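CCMAN5 (Cellulosimicrobium cellulans, PDB 2XSG) is a family 92 glycoside hydrolase classed as an alpha-mannosidase, which enables mannose-6-phosphate modification of yeast-produced human lysosomal enzymes. Local coordinates at residues Ser172-Val177 with Ser188-Gly193; Gly291-Asp296 with Asp695-Thr700; Ala706-Ala711 with Gly744-Phe749. All coordinates share one frame; numbering follows the deposited sequence.

Contact 1 (Ser172-Val177 with Ser188-Gly193)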
# COMPACT_ATOMS: atom_id res chain seq x y z
N SER A 172 -21.34 -2.91 -13.78
CA SER A 172 -21.76 -3.57 -15.01
C SER A 172 -20.73 -4.64 -15.41
O SER A 172 -19.57 -4.58 -14.99
CB SER A 172 -21.95 -2.56 -16.15
OG SER A 172 -20.73 -1.93 -16.48
N SER A 173 -21.18 -5.61 -16.20
CA SER A 173 -20.28 -6.63 -16.71
C SER A 173 -20.80 -7.18 -18.04
O SER A 173 -21.98 -6.99 -18.37
CB SER A 173 -20.12 -7.78 -15.70
OG SER A 173 -21.33 -8.52 -15.60
N SER A 174 -19.91 -7.82 -18.80
CA SER A 174 -20.30 -8.49 -20.05
C SER A 174 -19.44 -9.70 -20.30
O SER A 174 -18.32 -9.80 -19.78
CB SER A 174 -20.21 -7.55 -21.25
OG SER A 174 -18.85 -7.22 -21.52
N VAL A 175 -19.97 -10.60 -21.11
CA VAL A 175 -19.23 -11.79 -21.50
C VAL A 175 -19.65 -12.18 -22.93
O VAL A 175 -20.83 -12.18 -23.26
CB VAL A 175 -19.39 -12.94 -20.46
CG1 VAL A 175 -20.89 -13.32 -20.27
CG2 VAL A 175 -18.52 -14.17 -20.85
N GLN A 176 -18.65 -12.41 -23.78
CA GLN A 176 -18.87 -12.95 -25.11
C GLN A 176 -18.10 -14.26 -25.17
O GLN A 176 -16.93 -14.32 -24.79
CB GLN A 176 -18.34 -11.95 -26.14
CG GLN A 176 -18.53 -12.36 -27.60
CD GLN A 176 -19.95 -12.18 -28.07
OE1 GLN A 176 -20.51 -11.08 -27.98
NE2 GLN A 176 -20.55 -13.25 -28.55
N VAL A 177 -18.77 -15.30 -25.66
CA VAL A 177 -18.18 -16.63 -25.84
C VAL A 177 -17.76 -16.91 -27.29
O VAL A 177 -18.51 -16.63 -28.22
CB VAL A 177 -19.18 -17.73 -25.39
CG1 VAL A 177 -18.56 -19.10 -25.52
CG2 VAL A 177 -19.60 -17.50 -23.97
N SER A 188 -14.64 -13.14 -23.21
CA SER A 188 -14.13 -11.77 -23.12
C SER A 188 -15.24 -10.77 -22.88
O SER A 188 -16.41 -11.03 -23.22
CB SER A 188 -13.38 -11.39 -24.41
OG SER A 188 -14.29 -11.30 -25.49
N GLY A 189 -14.85 -9.62 -22.33
CA GLY A 189 -15.78 -8.54 -22.02
C GLY A 189 -15.17 -7.55 -21.05
O GLY A 189 -13.96 -7.38 -21.01
N GLN A 190 -16.03 -6.91 -20.26
CA GLN A 190 -15.59 -5.88 -19.32
C GLN A 190 -16.24 -6.09 -17.97
O GLN A 190 -17.33 -6.69 -17.86
CB GLN A 190 -15.92 -4.49 -19.86
CG GLN A 190 -17.43 -4.18 -19.97
CD GLN A 190 -18.01 -3.60 -18.68
OE1 GLN A 190 -17.27 -3.15 -17.80
NE2 GLN A 190 -19.33 -3.61 -18.56
N VAL A 191 -15.57 -5.59 -16.94
CA VAL A 191 -16.15 -5.53 -15.61
C VAL A 191 -15.97 -4.11 -15.12
O VAL A 191 -14.89 -3.54 -15.25
CB VAL A 191 -15.53 -6.58 -14.63
CG1 VAL A 191 -15.91 -7.99 -15.03
CG2 VAL A 191 -14.01 -6.45 -14.56
N THR A 192 -17.04 -3.53 -14.59
CA THR A 192 -16.98 -2.19 -14.01
C THR A 192 -17.36 -2.29 -12.54
O THR A 192 -18.43 -2.81 -12.19
CB THR A 192 -17.86 -1.19 -14.81
OG1 THR A 192 -17.37 -1.10 -16.15
CG2 THR A 192 -17.88 0.23 -14.17
N GLY A 193 -16.43 -1.87 -11.69
CA GLY A 193 -16.64 -1.93 -10.25
C GLY A 193 -16.53 -0.55 -9.63
O GLY A 193 -16.36 0.45 -10.32
O HOH W 1 -18.40 -8.94 -23.99
O HOH W 2 -14.88 -13.86 -26.55
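Strands 169-179 and 185-195 form an antiparallel beta hairpin in the family 92 N-terminal domain. Their segments run almost exactly opposed, at 175°. One face carries Ser172, Ser174, Gln176, Ser188, Gln190 and Thr192, a row of small and polar side chains. Ser173, Val175 and Val191 turn to the other face, where they are buried.

Gln190 is the organiser of the polar row. Its CG sits in the crowded position between the backbone N and the carbonyl carbon, and the chain then bends sharply at chi2 (88°). The bend lays the amide back across the hairpin, over Ser172. There Gln190 NE2 donates to Ser172 OG at 3.0 Å, with the hydroxyl close to the amide plane. The other end of the same amide is gripped from its own strand: Thr192 OG1 donates to Gln190 OE1 at 2.6 Å, from above the carbonyl plane. With both ends bonded, the rotation of the amide is fixed. Thr192 OG1 also bonds Thr201 OG1 on the next strand, 198-208.

Ser174 breaks the regular ladder. Its N donates to Gln190 O at 3.0 Å, but the return bond does not go to its carbonyl. Gln190 N instead donates to Ser174 OG at 3.1 Å, the hydroxyl reaching across from the crowded rotamer. Ser174 O is held by Tyr204 OH. On one side of this site, Thr192 N donates to Ser172 O at 2.8 Å, while the reverse bond is weak. On the other side, the Gln176-Ser188 pair has both of its bonds. Water bridges the hairpin at this end: it lies 2.7 Å from Gln176 O and also hydrogen-bonds Ser188 OG, at 2.8 Å.

Contact 2 (Gly291-Asp296 with Asp695-Thr700)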
# COMPACT_ATOMS: atom_id res chain seq x y z
N GLY A 291 16.13 -9.01 -4.81
CA GLY A 291 17.60 -8.98 -4.83
C GLY A 291 18.24 -7.60 -4.90
O GLY A 291 19.48 -7.48 -4.79
N ARG A 292 17.41 -6.57 -5.08
CA ARG A 292 17.86 -5.18 -5.01
C ARG A 292 18.37 -4.83 -3.62
O ARG A 292 19.22 -3.93 -3.49
CB ARG A 292 16.75 -4.22 -5.41
CG ARG A 292 16.32 -4.33 -6.87
CD ARG A 292 15.21 -3.32 -7.16
NE ARG A 292 14.79 -3.38 -8.57
CZ ARG A 292 15.40 -2.75 -9.57
NH1 ARG A 292 16.48 -2.00 -9.34
NH2 ARG A 292 14.94 -2.88 -10.81
N VAL A 293 17.84 -5.52 -2.60
CA VAL A 293 18.34 -5.43 -1.22
C VAL A 293 18.90 -6.76 -0.73
O VAL A 293 18.18 -7.77 -0.64
CB VAL A 293 17.27 -4.94 -0.24
CG1 VAL A 293 17.92 -4.59 1.10
CG2 VAL A 293 16.55 -3.73 -0.81
N ALA A 294 20.19 -6.76 -0.42
CA ALA A 294 20.87 -7.95 0.09
C ALA A 294 21.26 -7.75 1.54
O ALA A 294 21.93 -6.78 1.89
CB ALA A 294 22.09 -8.30 -0.76
N ILE A 295 20.86 -8.70 2.37
CA ILE A 295 21.03 -8.58 3.81
C ILE A 295 21.92 -9.68 4.42
O ILE A 295 21.84 -10.85 4.06
CB ILE A 295 19.65 -8.52 4.48
CG1 ILE A 295 19.06 -7.14 4.30
CG2 ILE A 295 19.72 -8.87 5.96
CD1 ILE A 295 17.65 -7.10 4.57
N ASP A 296 22.76 -9.25 5.35
CA ASP A 296 23.58 -10.13 6.14
C ASP A 296 23.12 -9.86 7.58
O ASP A 296 23.36 -8.79 8.12
CB ASP A 296 25.07 -9.78 5.91
CG ASP A 296 26.01 -10.45 6.91
OD1 ASP A 296 25.57 -11.28 7.74
OD2 ASP A 296 27.22 -10.13 6.88
N ASP A 695 23.47 -6.40 10.23
CA ASP A 695 24.92 -6.21 10.19
C ASP A 695 25.37 -5.50 8.92
O ASP A 695 26.21 -4.62 8.97
CB ASP A 695 25.65 -7.55 10.34
CG ASP A 695 25.31 -8.24 11.63
OD1 ASP A 695 24.11 -8.49 11.85
OD2 ASP A 695 26.24 -8.53 12.42
N SER A 696 24.80 -5.91 7.79
CA SER A 696 25.03 -5.25 6.51
C SER A 696 23.74 -5.27 5.69
O SER A 696 23.04 -6.30 5.65
CB SER A 696 26.16 -5.95 5.74
OG SER A 696 26.38 -5.33 4.47
N THR A 697 23.41 -4.14 5.07
CA THR A 697 22.30 -4.04 4.12
C THR A 697 22.79 -3.31 2.85
O THR A 697 23.29 -2.19 2.95
CB THR A 697 21.08 -3.36 4.76
OG1 THR A 697 20.54 -4.23 5.78
CG2 THR A 697 20.02 -3.04 3.73
N THR A 698 22.70 -3.97 1.69
CA THR A 698 23.21 -3.45 0.41
C THR A 698 22.08 -3.26 -0.60
O THR A 698 21.38 -4.21 -0.96
CB THR A 698 24.30 -4.40 -0.22
OG1 THR A 698 25.38 -4.57 0.71
CG2 THR A 698 24.84 -3.85 -1.52
N ILE A 699 21.91 -2.03 -1.06
CA ILE A 699 20.98 -1.73 -2.14
C ILE A 699 21.77 -1.57 -3.43
O ILE A 699 22.58 -0.65 -3.54
CB ILE A 699 20.13 -0.46 -1.86
CG1 ILE A 699 19.42 -0.57 -0.50
CG2 ILE A 699 19.13 -0.23 -3.02
CD1 ILE A 699 18.77 0.80 0.01
N THR A 700 21.55 -2.48 -4.38
CA THR A 700 22.23 -2.48 -5.68
C THR A 700 21.35 -1.81 -6.73
O THR A 700 20.21 -2.22 -6.93
CB THR A 700 22.60 -3.91 -6.11
OG1 THR A 700 23.32 -4.56 -5.04
CG2 THR A 700 23.44 -3.91 -7.39
O HOH W 3 21.71 -5.80 -3.11
O HOH W 4 17.76 -0.85 -7.13
O HOH W 5 24.59 -6.53 2.59
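A water lies at the edge of the Arg292 guanidinium, in its plane, 2.8 Å from Arg292 NH1. It accepts a hydrogen bond from NH1 and in turn donates one to Thr700 O. NH1 also forms a salt bridge with Asp702. The aliphatic part of Arg292 is fully extended (chi2 -180°, chi3 179°), which carries the charge well away from the backbone. At the far end the flat groups are two carboxylates. Asp296 OD1 and Asp695 OD1 are 5.2 Å apart. If both groups are ionised, like charges lie near each other without contact. Asp695 OD1 is bonded to Ser298 OG.

Between these ends run strands 293-296 and 696-700, an antiparallel pair at one margin of a mixed beta-sheet. The pairing joins parts of the chain some 400 residues apart. Ala294 and Thr698 exchange two nearly straight backbone bonds, with Ala294 N and Thr698 O at 2.9 Å. Asp296 and Ser696 form a second hydrogen-bonded pair. Asp695 and Ser696 both face Asp296, a classic beta bulge. Thr700 N closes the other end on Arg292 O.

Val293, Ile295, Thr697 and Ile699 share one face, on which helix 306-318 packs. The Val293 and Thr697 side chains cross obliquely, Val293 CG1 3.7 Å from Thr697 CG2. Ile295, the direct partner of Thr697, lies beside it and points the same way, its CG1 3.6 Å from Thr697 OG1. Ala294, Asp296, Ser696 and Thr698 lie on the other face. A water there donates to Ala294 O at 2.8 Å and hydrogen-bonds both Ser696 OG and Thr698 OG1, the latter at 2.8 Å.

Contact 3 (Ala706-Ala711 with Gly744-Phe749)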
# COMPACT_ATOMS: atom_id res chain seq x y z
N ALA A 706 26.18 0.45 -5.65
CA ALA A 706 25.43 -0.01 -4.48
C ALA A 706 25.54 0.93 -3.29
O ALA A 706 26.62 1.47 -3.03
CB ALA A 706 25.91 -1.41 -4.07
N PHE A 707 24.43 1.12 -2.57
CA PHE A 707 24.47 1.80 -1.26
C PHE A 707 24.66 0.74 -0.18
O PHE A 707 23.96 -0.27 -0.16
CB PHE A 707 23.19 2.59 -1.00
CG PHE A 707 23.11 3.19 0.38
CD1 PHE A 707 23.87 4.31 0.72
CD2 PHE A 707 22.26 2.64 1.35
CE1 PHE A 707 23.78 4.88 1.99
CE2 PHE A 707 22.17 3.19 2.63
CZ PHE A 707 22.93 4.32 2.95
N THR A 708 25.62 0.96 0.70
CA THR A 708 25.85 -0.02 1.74
C THR A 708 25.75 0.65 3.09
O THR A 708 26.48 1.61 3.37
CB THR A 708 27.19 -0.77 1.54
OG1 THR A 708 27.31 -1.15 0.17
CG2 THR A 708 27.28 -2.02 2.41
N VAL A 709 24.82 0.19 3.91
CA VAL A 709 24.73 0.63 5.28
C VAL A 709 25.08 -0.55 6.18
O VAL A 709 24.47 -1.62 6.07
CB VAL A 709 23.36 1.28 5.62
CG1 VAL A 709 22.18 0.30 5.45
CG2 VAL A 709 23.37 1.86 7.05
N THR A 710 26.10 -0.37 7.02
CA THR A 710 26.48 -1.40 7.99
C THR A 710 26.22 -0.96 9.43
O THR A 710 26.26 0.23 9.76
CB THR A 710 27.97 -1.81 7.86
OG1 THR A 710 28.78 -0.64 7.74
CG2 THR A 710 28.18 -2.72 6.66
N ALA A 711 25.96 -1.95 10.28
CA ALA A 711 25.70 -1.70 11.69
C ALA A 711 26.56 -2.68 12.48
O ALA A 711 26.14 -3.79 12.83
CB ALA A 711 24.21 -1.85 12.01
N GLY A 744 25.75 5.69 -3.95
CA GLY A 744 26.48 4.46 -3.65
C GLY A 744 27.43 4.61 -2.48
O GLY A 744 28.51 4.03 -2.46
N ALA A 745 27.02 5.40 -1.49
CA ALA A 745 27.85 5.67 -0.32
C ALA A 745 28.00 4.45 0.61
O ALA A 745 27.20 3.51 0.57
CB ALA A 745 27.31 6.86 0.45
N ASP A 746 29.06 4.47 1.44
CA ASP A 746 29.25 3.50 2.51
C ASP A 746 28.95 4.19 3.83
O ASP A 746 29.77 4.97 4.32
CB ASP A 746 30.69 2.98 2.54
CG ASP A 746 31.03 2.11 1.35
OD1 ASP A 746 31.89 2.53 0.57
OD2 ASP A 746 30.44 1.03 1.20
N LEU A 747 27.79 3.90 4.39
CA LEU A 747 27.41 4.44 5.69
C LEU A 747 27.60 3.34 6.73
O LEU A 747 26.92 2.32 6.70
CB LEU A 747 25.96 4.94 5.67
CG LEU A 747 25.31 5.55 6.92
CD1 LEU A 747 25.97 6.86 7.30
CD2 LEU A 747 23.83 5.76 6.67
N ALA A 748 28.57 3.53 7.62
CA ALA A 748 28.95 2.51 8.59
C ALA A 748 28.66 2.97 10.01
O ALA A 748 29.25 3.93 10.48
CB ALA A 748 30.42 2.16 8.44
N PHE A 749 27.78 2.26 10.70
CA PHE A 749 27.50 2.56 12.09
C PHE A 749 28.20 1.60 13.05
O PHE A 749 28.38 0.43 12.73
CB PHE A 749 26.00 2.55 12.35
CG PHE A 749 25.24 3.60 11.60
CD1 PHE A 749 25.35 4.94 11.97
CD2 PHE A 749 24.42 3.25 10.54
CE1 PHE A 749 24.65 5.91 11.27
CE2 PHE A 749 23.73 4.21 9.84
CZ PHE A 749 23.83 5.55 10.20
O HOH W 6 29.01 1.65 -3.08
O HOH W 7 28.74 1.17 -0.91
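Phe707, Val709, Leu747 and Phe749 form the apolar side of a parallel strand pair in the mixed beta-sheet. Strand 746-752 lies between 706-712 and 720-726, parallel to the first and antiparallel to the second. Val709 and Leu747 are at the centre. Val709 CG2, anti to its backbone N, touches Leu747 CD2 at 3.9 Å. The same methyl meets the edge of the Phe749 ring, 3.7 Å from CE2, and the two side chains cross obliquely. Leu747 CD2 in turn lies at the edge of the Phe707 ring, 4.1 Å from CZ, with both side chains pointing the same way. The rings therefore flank the aliphatic pair and offer it edges.

Four backbone bonds zip the strands. Thr708 N meets Ala745 O almost in line, at 176°. Thr708 O then receives Leu747 N, Leu747 O receives Thr710 N, and Thr710 O receives Phe749 N at 2.7 Å, here from above the carbonyl plane.

The other face carries Thr708, Thr710, Asp746 and Ala748. Thr710 OG1, in the crowded position, presses on Ala748 CB at 3.3 Å. Thr708 and Asp746 lie side by side and share a water, 2.7 Å from Asp746 OD2, that hydrogen-bonds both side chains.

Gly744 ends helix 738-742 in a Schellman motif and turns the chain into the strand. A second water joins this turn to the neighbouring strand, 2.5 Å from Gly744 O and 2.4 Å from Ala706 O, both unusually short.

How the contacts relate
Contacts 2 and 3 belong to one mixed sheet and touch, with centres about 10 Å apart. Strands 696-700 and 706-712 are neighbours there, probably hydrogen-bonded through Ile699 O to Phe707 N and Thr697 N to Val709 O. Contact 1 lies in the N-terminal domain on the opposite side of the chain's centre, its nearest atoms about 29 Å from contact 2. All three are partly buried strand pairs with one more polar face. Contact 1 relies on serine, threonine and glutamine bonds inside a local hairpin. Contact 2 joins distant parts of the sequence and ends in charged groups. Contact 3, the parallel one, has the aromatic packing.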